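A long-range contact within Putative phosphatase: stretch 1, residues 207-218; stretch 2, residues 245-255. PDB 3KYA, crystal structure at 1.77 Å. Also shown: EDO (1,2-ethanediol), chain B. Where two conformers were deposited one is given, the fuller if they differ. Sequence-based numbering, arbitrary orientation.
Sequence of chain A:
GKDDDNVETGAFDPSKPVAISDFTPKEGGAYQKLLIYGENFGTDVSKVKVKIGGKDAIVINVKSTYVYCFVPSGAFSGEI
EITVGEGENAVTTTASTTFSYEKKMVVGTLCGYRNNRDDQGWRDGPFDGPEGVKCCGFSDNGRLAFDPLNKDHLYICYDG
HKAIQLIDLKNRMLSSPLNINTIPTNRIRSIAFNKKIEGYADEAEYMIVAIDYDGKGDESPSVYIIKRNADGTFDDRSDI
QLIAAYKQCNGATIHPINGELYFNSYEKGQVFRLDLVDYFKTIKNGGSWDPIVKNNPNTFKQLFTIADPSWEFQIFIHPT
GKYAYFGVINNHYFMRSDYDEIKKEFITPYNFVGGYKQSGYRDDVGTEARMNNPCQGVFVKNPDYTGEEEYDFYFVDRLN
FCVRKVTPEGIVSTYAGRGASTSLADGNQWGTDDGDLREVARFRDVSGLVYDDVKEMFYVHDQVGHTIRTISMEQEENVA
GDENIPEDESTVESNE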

HETATM    1  N   MSE A 207      13.781 -11.893 -35.392  1.00 13.72           N
HETATM    2  CA  MSE A 207      12.794 -10.928 -34.921  1.00 14.02           C
HETATM    3  C   MSE A 207      11.465 -11.442 -35.444  1.00 14.45           C
HETATM    4  O   MSE A 207      11.360 -11.768 -36.631  1.00 13.76           O
HETATM    5  CB  MSE A 207      13.081  -9.535 -35.477  1.00 14.40           C
HETATM    6  CG  MSE A 207      12.097  -8.458 -34.996  1.00 14.59           C
HETATM    7 SE   MSE A 207      12.348  -6.717 -35.841  0.75 14.52          SE
HETATM    8  CE  MSE A 207      13.985  -6.079 -34.964  1.00 15.23           C
ATOM      9  N   ILE A 208      10.466 -11.533 -34.563  1.00 13.90           N
ATOM     10  CA  ILE A 208       9.142 -12.048 -34.895  1.00 14.65           C
ATOM     11  C   ILE A 208       8.179 -10.868 -34.823  1.00 14.52           C
ATOM     12  O   ILE A 208       8.030 -10.254 -33.765  1.00 14.91           O
ATOM     13  CB  ILE A 208       8.747 -13.189 -33.927  1.00 14.55           C
ATOM     14  CG1 ILE A 208       9.750 -14.355 -34.047  1.00 15.72           C
ATOM     15  CG2 ILE A 208       7.314 -13.668 -34.211  1.00 15.14           C
ATOM     16  CD1 ILE A 208       9.763 -15.326 -32.874  1.00 17.32           C
ATOM     17  N   VAL A 209       7.550 -10.550 -35.948  1.00 14.95           N
ATOM     18  CA  VAL A 209       6.713  -9.374 -36.091  1.00 14.74           C
ATOM     19  C   VAL A 209       5.263  -9.694 -36.427  1.00 15.27           C
ATOM     20  O   VAL A 209       4.983 -10.334 -37.451  1.00 14.78           O
ATOM     21  CB  VAL A 209       7.268  -8.470 -37.214  1.00 15.20           C
ATOM     22  CG1 VAL A 209       6.382  -7.243 -37.412  1.00 14.19           C
ATOM     23  CG2 VAL A 209       8.709  -8.069 -36.914  1.00 14.91           C
ATOM     24  N   ALA A 210       4.347  -9.221 -35.572  1.00 15.22           N
ATOM     25  CA  ALA A 210       2.906  -9.403 -35.765  1.00 15.24           C
ATOM     26  C   ALA A 210       2.284  -8.189 -36.468  1.00 15.51           C
ATOM     27  O   ALA A 210       2.625  -7.039 -36.159  1.00 15.41           O
ATOM     28  CB  ALA A 210       2.193  -9.670 -34.389  1.00 14.72           C
ATOM     29  N   ILE A 211       1.374  -8.443 -37.415  1.00 15.32           N
ATOM     30  CA  ILE A 211       0.702  -7.380 -38.154  1.00 15.83           C
ATOM     31  C   ILE A 211      -0.820  -7.614 -38.115  1.00 15.75           C
ATOM     32  O   ILE A 211      -1.255  -8.740 -37.927  1.00 15.73           O
ATOM     33  CB  ILE A 211       1.195  -7.268 -39.619  1.00 16.19           C
ATOM     34  CG1 ILE A 211       0.761  -8.491 -40.451  1.00 17.41           C
ATOM     35  CG2 ILE A 211       2.717  -7.074 -39.648  1.00 16.72           C
ATOM     36  CD1 ILE A 211       1.007  -8.329 -41.925  1.00 22.31           C
ATOM     37  N   ASP A 212      -1.590  -6.547 -38.320  1.00 15.82           N
ATOM     38  CA  ASP A 212      -3.075  -6.551 -38.200  1.00 15.95           C
ATOM     39  C   ASP A 212      -3.676  -6.359 -39.589  1.00 16.03           C
ATOM     40  O   ASP A 212      -3.761  -5.236 -40.093  1.00 16.73           O
ATOM     41  CB  ASP A 212      -3.499  -5.428 -37.246  1.00 15.92           C
ATOM     42  CG  ASP A 212      -4.896  -5.624 -36.655  1.00 16.99           C
ATOM     43  OD1 ASP A 212      -5.749  -6.274 -37.296  1.00 14.67           O
ATOM     44  OD2 ASP A 212      -5.123  -5.112 -35.526  1.00 17.94           O
ATOM     45  N   TYR A 213      -4.109  -7.454 -40.205  1.00 16.12           N
ATOM     46  CA  TYR A 213      -4.535  -7.419 -41.598  1.00 16.12           C
ATOM     47  C   TYR A 213      -5.654  -8.416 -41.886  1.00 16.19           C
ATOM     48  O   TYR A 213      -5.731  -9.467 -41.253  1.00 15.33           O
ATOM     49  CB  TYR A 213      -3.288  -7.721 -42.456  1.00 16.68           C
ATOM     50  CG  TYR A 213      -3.479  -7.763 -43.960  1.00 16.60           C
ATOM     51  CD1 TYR A 213      -3.772  -6.612 -44.678  1.00 16.86           C
ATOM     52  CD2 TYR A 213      -3.285  -8.948 -44.671  1.00 17.32           C
ATOM     53  CE1 TYR A 213      -3.924  -6.644 -46.061  1.00 16.51           C
ATOM     54  CE2 TYR A 213      -3.441  -8.993 -46.048  1.00 16.66           C
ATOM     55  CZ  TYR A 213      -3.758  -7.840 -46.739  1.00 16.85           C
ATOM     56  OH  TYR A 213      -3.910  -7.889 -48.108  1.00 18.83           O
ATOM     57  N   ASP A 214      -6.532  -8.056 -42.822  1.00 16.81           N
ATOM     58  CA  ASP A 214      -7.652  -8.920 -43.243  1.00 17.69           C
ATOM     59  C   ASP A 214      -7.991  -8.762 -44.740  1.00 17.85           C
ATOM     60  O   ASP A 214      -9.117  -9.045 -45.160  1.00 17.47           O
ATOM     61  CB  ASP A 214      -8.896  -8.644 -42.385  1.00 18.24           C
ATOM     62  CG  ASP A 214      -9.468  -7.257 -42.604  1.00 20.17           C
ATOM     63  OD1 ASP A 214      -8.982  -6.539 -43.506  1.00 22.21           O
ATOM     64  OD2 ASP A 214     -10.414  -6.889 -41.881  1.00 23.23           O
ATOM     65  N   GLY A 215      -7.015  -8.320 -45.536  1.00 17.89           N
ATOM     66  CA  GLY A 215      -7.213  -8.088 -46.973  1.00 18.51           C
ATOM     67  C   GLY A 215      -7.395  -9.337 -47.821  1.00 19.00           C
ATOM     68  O   GLY A 215      -7.773  -9.245 -48.997  1.00 19.14           O
ATOM     69  N   LYS A 216      -7.088 -10.494 -47.236  1.00 19.25           N
ATOM     70  CA  LYS A 216      -7.291 -11.780 -47.877  1.00 20.02           C
ATOM     71  C   LYS A 216      -8.222 -12.654 -47.031  1.00 20.25           C
ATOM     72  O   LYS A 216      -8.028 -13.865 -46.953  1.00 20.94           O
ATOM     73  CB  LYS A 216      -5.965 -12.505 -48.058  1.00 19.80           C
ATOM     74  CG  LYS A 216      -5.107 -12.037 -49.218  1.00 20.76           C
ATOM     75  CD  LYS A 216      -3.873 -12.931 -49.386  1.00 20.25           C
ATOM     76  CE  LYS A 216      -4.247 -14.401 -49.436  1.00 20.18           C
ATOM     77  NZ  LYS A 216      -3.149 -15.233 -49.966  1.00 19.80           N
ATOM     78  N   GLY A 217      -9.218 -12.040 -46.396  1.00 20.14           N
ATOM     79  CA  GLY A 217     -10.152 -12.772 -45.538  1.00 20.06           C
ATOM     80  C   GLY A 217      -9.441 -13.581 -44.470  1.00 20.02           C
ATOM     81  O   GLY A 217      -8.525 -13.064 -43.817  1.00 19.83           O
ATOM     82  N   ASP A 218      -9.806 -14.864 -44.340  1.00 19.81           N
ATOM     83  CA  ASP A 218      -9.205 -15.724 -43.301  0.50 19.45           C
ATOM     84  C   ASP A 218      -7.935 -16.478 -43.762  1.00 19.19           C
ATOM     85  O   ASP A 218      -7.583 -17.521 -43.221  1.00 18.84           O
ATOM     86  CB  ASP A 218     -10.269 -16.651 -42.656  0.50 19.30           C
ATOM     87  CG  ASP A 218     -11.209 -17.284 -43.668  0.50 19.07           C
ATOM     88  OD1 ASP A 218     -10.960 -17.149 -44.885  0.50 18.69           O
ATOM     89  OD2 ASP A 218     -12.208 -17.910 -43.242  0.50 16.87           O
ATOM     90  N   ALA A 245      -0.566 -17.177 -40.973  1.00 15.09           N
ATOM     91  CA  ALA A 245      -1.602 -16.380 -41.614  1.00 15.05           C
ATOM     92  C   ALA A 245      -3.003 -16.858 -41.235  1.00 15.25           C
ATOM     93  O   ALA A 245      -3.372 -17.995 -41.547  1.00 14.92           O
ATOM     94  CB  ALA A 245      -1.451 -16.425 -43.139  1.00 14.85           C
ATOM     95  N   TYR A 246      -3.748 -15.998 -40.538  1.00 15.31           N
ATOM     96  CA  TYR A 246      -5.172 -16.229 -40.273  1.00 15.35           C
ATOM     97  C   TYR A 246      -5.877 -14.915 -40.627  1.00 15.57           C
ATOM     98  O   TYR A 246      -6.408 -14.783 -41.734  1.00 15.78           O
ATOM     99  CB  TYR A 246      -5.457 -16.716 -38.847  1.00 15.48           C
ATOM    100  CG  TYR A 246      -6.932 -16.991 -38.652  1.00 14.85           C
ATOM    101  CD1 TYR A 246      -7.538 -18.076 -39.285  1.00 16.13           C
ATOM    102  CD2 TYR A 246      -7.726 -16.156 -37.884  1.00 14.61           C
ATOM    103  CE1 TYR A 246      -8.893 -18.334 -39.143  1.00 15.45           C
ATOM    104  CE2 TYR A 246      -9.096 -16.409 -37.728  1.00 15.93           C
ATOM    105  CZ  TYR A 246      -9.668 -17.498 -38.369  1.00 16.48           C
ATOM    106  OH  TYR A 246     -11.014 -17.765 -38.233  1.00 16.39           O
ATOM    107  N   LYS A 247      -5.856 -13.955 -39.702  1.00 15.39           N
ATOM    108  CA  LYS A 247      -6.360 -12.597 -39.911  1.00 15.69           C
ATOM    109  C   LYS A 247      -6.452 -11.856 -38.588  1.00 15.42           C
ATOM    110  O   LYS A 247      -6.536 -12.474 -37.526  1.00 15.71           O
ATOM    111  CB  LYS A 247      -7.747 -12.549 -40.573  1.00 16.22           C
ATOM    112  CG  LYS A 247      -8.868 -13.193 -39.776  1.00 16.86           C
ATOM    113  CD  LYS A 247     -10.215 -13.032 -40.490  1.00 18.97           C
ATOM    114  CE  LYS A 247     -11.294 -13.781 -39.771  1.00 20.56           C
ATOM    115  NZ  LYS A 247     -12.634 -13.639 -40.420  1.00 20.31           N
ATOM    116  N   GLN A 248      -6.444 -10.533 -38.670  1.00 15.08           N
ATOM    117  CA  GLN A 248      -6.683  -9.671 -37.512  1.00 15.01           C
ATOM    118  C   GLN A 248      -5.850  -9.982 -36.267  1.00 14.78           C
ATOM    119  O   GLN A 248      -6.364 -10.006 -35.138  1.00 14.47           O
ATOM    120  CB  GLN A 248      -8.180  -9.737 -37.174  1.00 14.93           C
ATOM    121  CG  GLN A 248      -9.063  -9.301 -38.324  1.00 16.28           C
ATOM    122  CD  GLN A 248     -10.530  -9.400 -37.993  1.00 16.01           C
ATOM    123  OE1 GLN A 248     -11.027 -10.464 -37.638  1.00 18.39           O
ATOM    124  NE2 GLN A 248     -11.228  -8.292 -38.108  1.00 17.39           N
ATOM    125  N   CYS A 249      -4.561 -10.225 -36.470  1.00 14.78           N
ATOM    126  CA  CYS A 249      -3.657 -10.480 -35.348  1.00 14.85           C
ATOM    127  C   CYS A 249      -3.326  -9.155 -34.650  1.00 14.79           C
ATOM    128  O   CYS A 249      -3.131  -8.132 -35.312  1.00 14.92           O
ATOM    129  CB  CYS A 249      -2.391 -11.158 -35.843  1.00 14.92           C
ATOM    130  SG  CYS A 249      -1.270 -11.662 -34.545  1.00 15.50           S
ATOM    131  N   ASN A 250      -3.267  -9.166 -33.318  1.00 15.07           N
ATOM    132  CA  ASN A 250      -2.951  -7.964 -32.542  1.00 14.76           C
ATOM    133  C   ASN A 250      -1.602  -8.089 -31.812  1.00 14.71           C
ATOM    134  O   ASN A 250      -1.190  -7.161 -31.125  1.00 15.26           O
ATOM    135  CB  ASN A 250      -4.040  -7.663 -31.507  1.00 14.72           C
ATOM    136  CG  ASN A 250      -5.456  -7.736 -32.085  1.00 15.70           C
ATOM    137  OD1 ASN A 250      -6.325  -8.387 -31.500  1.00 16.36           O
ATOM    138  ND2 ASN A 250      -5.680  -7.108 -33.247  1.00 13.26           N
ATOM    139  N   GLY A 251      -0.944  -9.237 -31.920  1.00 14.65           N
ATOM    140  CA  GLY A 251       0.341  -9.438 -31.257  1.00 14.61           C
ATOM    141  C   GLY A 251       0.778 -10.889 -31.218  1.00 14.51           C
ATOM    142  O   GLY A 251      -0.053 -11.802 -31.350  1.00 13.89           O
ATOM    143  N   ALA A 252       2.088 -11.084 -31.048  1.00 14.59           N
ATOM    144  CA  ALA A 252       2.703 -12.404 -30.938  1.00 14.79           C
ATOM    145  C   ALA A 252       3.781 -12.351 -29.852  1.00 15.25           C
ATOM    146  O   ALA A 252       4.573 -11.407 -29.811  1.00 15.30           O
ATOM    147  CB  ALA A 252       3.284 -12.851 -32.278  1.00 14.25           C
ATOM    148  N   THR A 253       3.814 -13.365 -28.992  1.00 15.78           N
ATOM    149  CA  THR A 253       4.719 -13.401 -27.837  1.00 15.98           C
ATOM    150  C   THR A 253       5.396 -14.760 -27.691  1.00 15.86           C
ATOM    151  O   THR A 253       4.761 -15.797 -27.929  1.00 16.23           O
ATOM    152  CB  THR A 253       3.938 -13.119 -26.534  1.00 16.52           C
ATOM    153  OG1 THR A 253       3.112 -11.957 -26.712  1.00 17.64           O
ATOM    154  CG2 THR A 253       4.890 -12.903 -25.350  1.00 15.47           C
ATOM    155  N   ILE A 254       6.667 -14.745 -27.276  1.00 15.09           N
ATOM    156  CA  ILE A 254       7.474 -15.948 -27.074  1.00 14.76           C
ATOM    157  C   ILE A 254       7.505 -16.357 -25.602  1.00 14.70           C
ATOM    158  O   ILE A 254       7.679 -15.494 -24.719  1.00 14.04           O
ATOM    159  CB  ILE A 254       8.934 -15.720 -27.586  1.00 15.29           C
ATOM    160  CG1 ILE A 254       8.954 -15.663 -29.114  1.00 16.47           C
ATOM    161  CG2 ILE A 254       9.875 -16.823 -27.122  1.00 15.16           C
ATOM    162  CD1 ILE A 254       8.673 -17.012 -29.813  1.00 15.73           C
ATOM    163  N   HIS A 255       7.324 -17.654 -25.330  1.00 14.04           N
ATOM    164  CA  HIS A 255       7.401 -18.158 -23.955  1.00 14.52           C
ATOM    165  C   HIS A 255       8.869 -18.068 -23.512  1.00 14.98           C
ATOM    166  O   HIS A 255       9.737 -18.635 -24.173  1.00 15.35           O
ATOM    167  CB  HIS A 255       6.895 -19.594 -23.835  1.00 14.39           C
ATOM    168  CG  HIS A 255       6.666 -20.022 -22.422  1.00 14.00           C
ATOM    169  ND1 HIS A 255       7.650 -20.586 -21.647  1.00 13.08           N
ATOM    170  CD2 HIS A 255       5.568 -19.923 -21.628  1.00 13.39           C
ATOM    171  CE1 HIS A 255       7.168 -20.838 -20.441  1.00 15.39           C
ATOM    172  NE2 HIS A 255       5.906 -20.441 -20.401  1.00 13.66           N
TER
HETATM  173  C1  EDO B   1      -8.516  -4.702 -34.608  1.00 34.88           C
HETATM  174  O1  EDO B   1      -7.305  -3.972 -34.873  1.00 35.84           O
HETATM  175  C2  EDO B   1      -8.744  -5.756 -35.687  1.00 32.13           C
HETATM  176  O2  EDO B   1      -7.889  -6.885 -35.489  1.00 33.10           O
HETATM  177  O   HOH W   1       5.671 -10.195 -32.243  1.00 16.07           O
HETATM  178  O   HOH W   2      -3.199 -10.188 -39.135  1.00 12.90           O
HETATM  179  O   HOH W   3      -9.880  -5.979 -39.191  1.00 25.72           O
HETATM  180  O   HOH W   4      -5.844 -19.232 -42.113  1.00 16.58           O
HETATM  181  O   HOH W   5     -13.652 -16.485 -40.612  1.00 41.64           O

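How do the two backbones run past each other? They lie in opposite order, Ala210 nearest Gly251, Asp212 nearest Gln248, Asp214 nearest Lys247 and Asp218 nearest Tyr246, yet they do not zip together as a regular ladder. One direct backbone hydrogen bond joins them, from Gln248 N to Tyr213 O at 2.9 Å and nearly straight at 172°. The same carbonyl also receives a CA-H...O contact, Lys247 CA lying 3.5 Å from Tyr213 O.

What satisfies the backbone groups that find no direct partner? Water serves several of them, and others have only CA-H...O contacts across the interface. Between the strands, water 1 donates to Ile208 O (2.8 Å) and Ala252 O (2.9 Å), linking two carbonyls that could not bond to each other. Water 2 accepts from Tyr213 N (3.1 Å) and Cys249 N (3.0 Å) and lies 2.7 Å from Ile211 O, to which it can donate, though acceptors elsewhere compete for its protons. Ile211 O and Cys249 O, both acceptors, lie 3.3 Å apart and cannot bond to each other; Cys249 O has a CA-H...O contact with Asp212 CA at 3.3 Å. At the far end, water 4 donates to Asp218 O (2.7 Å) and Ala245 O (2.8 Å), while Tyr246 O receives a CA-H...O contact from Asp218 CA at 3.3 Å.

Which polar side chains meet, and how are they paired? Asn250 points its CA-to-CB bond away, but its amide comes back to give a weak hydrogen bond from ND2 to Asp212 OD2, 3.1 Å long and bent to 127°. A 1,2-ethanediol, probably from the crystallisation liquor, bridges the same two side chains: its O2 donates to Asp212 OD1 (2.9 Å) and accepts from Asn250 ND2 (3.2 Å), while its O1 donates to Asp212 OD2 (2.5 Å). The other aspartates reach across through water. Asp214 OD2 and Gln248 NE2 are 4.1 Å apart, and water 3 donates to the first and accepts from the second, each at 2.9 Å. Water 5 accepts from Lys247 NZ (3.0 Å) and donates weakly to Asp218 OD2 (3.3 Å).

Where does apolar packing take over? It lies along the strand of the first stretch, where Ile208 and Ala210 point toward the second while Val209 points away. Ile208 CD1 meets Ile254 CD1 at 3.7 Å. Ala210 packs against the backbone and two side chains: its CB lies 3.6 Å from Gly251 CA and 4.0 Å from both Ala252 CB and Cys249 SG. That sulfur also accepts a hydrogen bond within its own stretch, from Gly251 N to Cys249 SG at 3.6 Å.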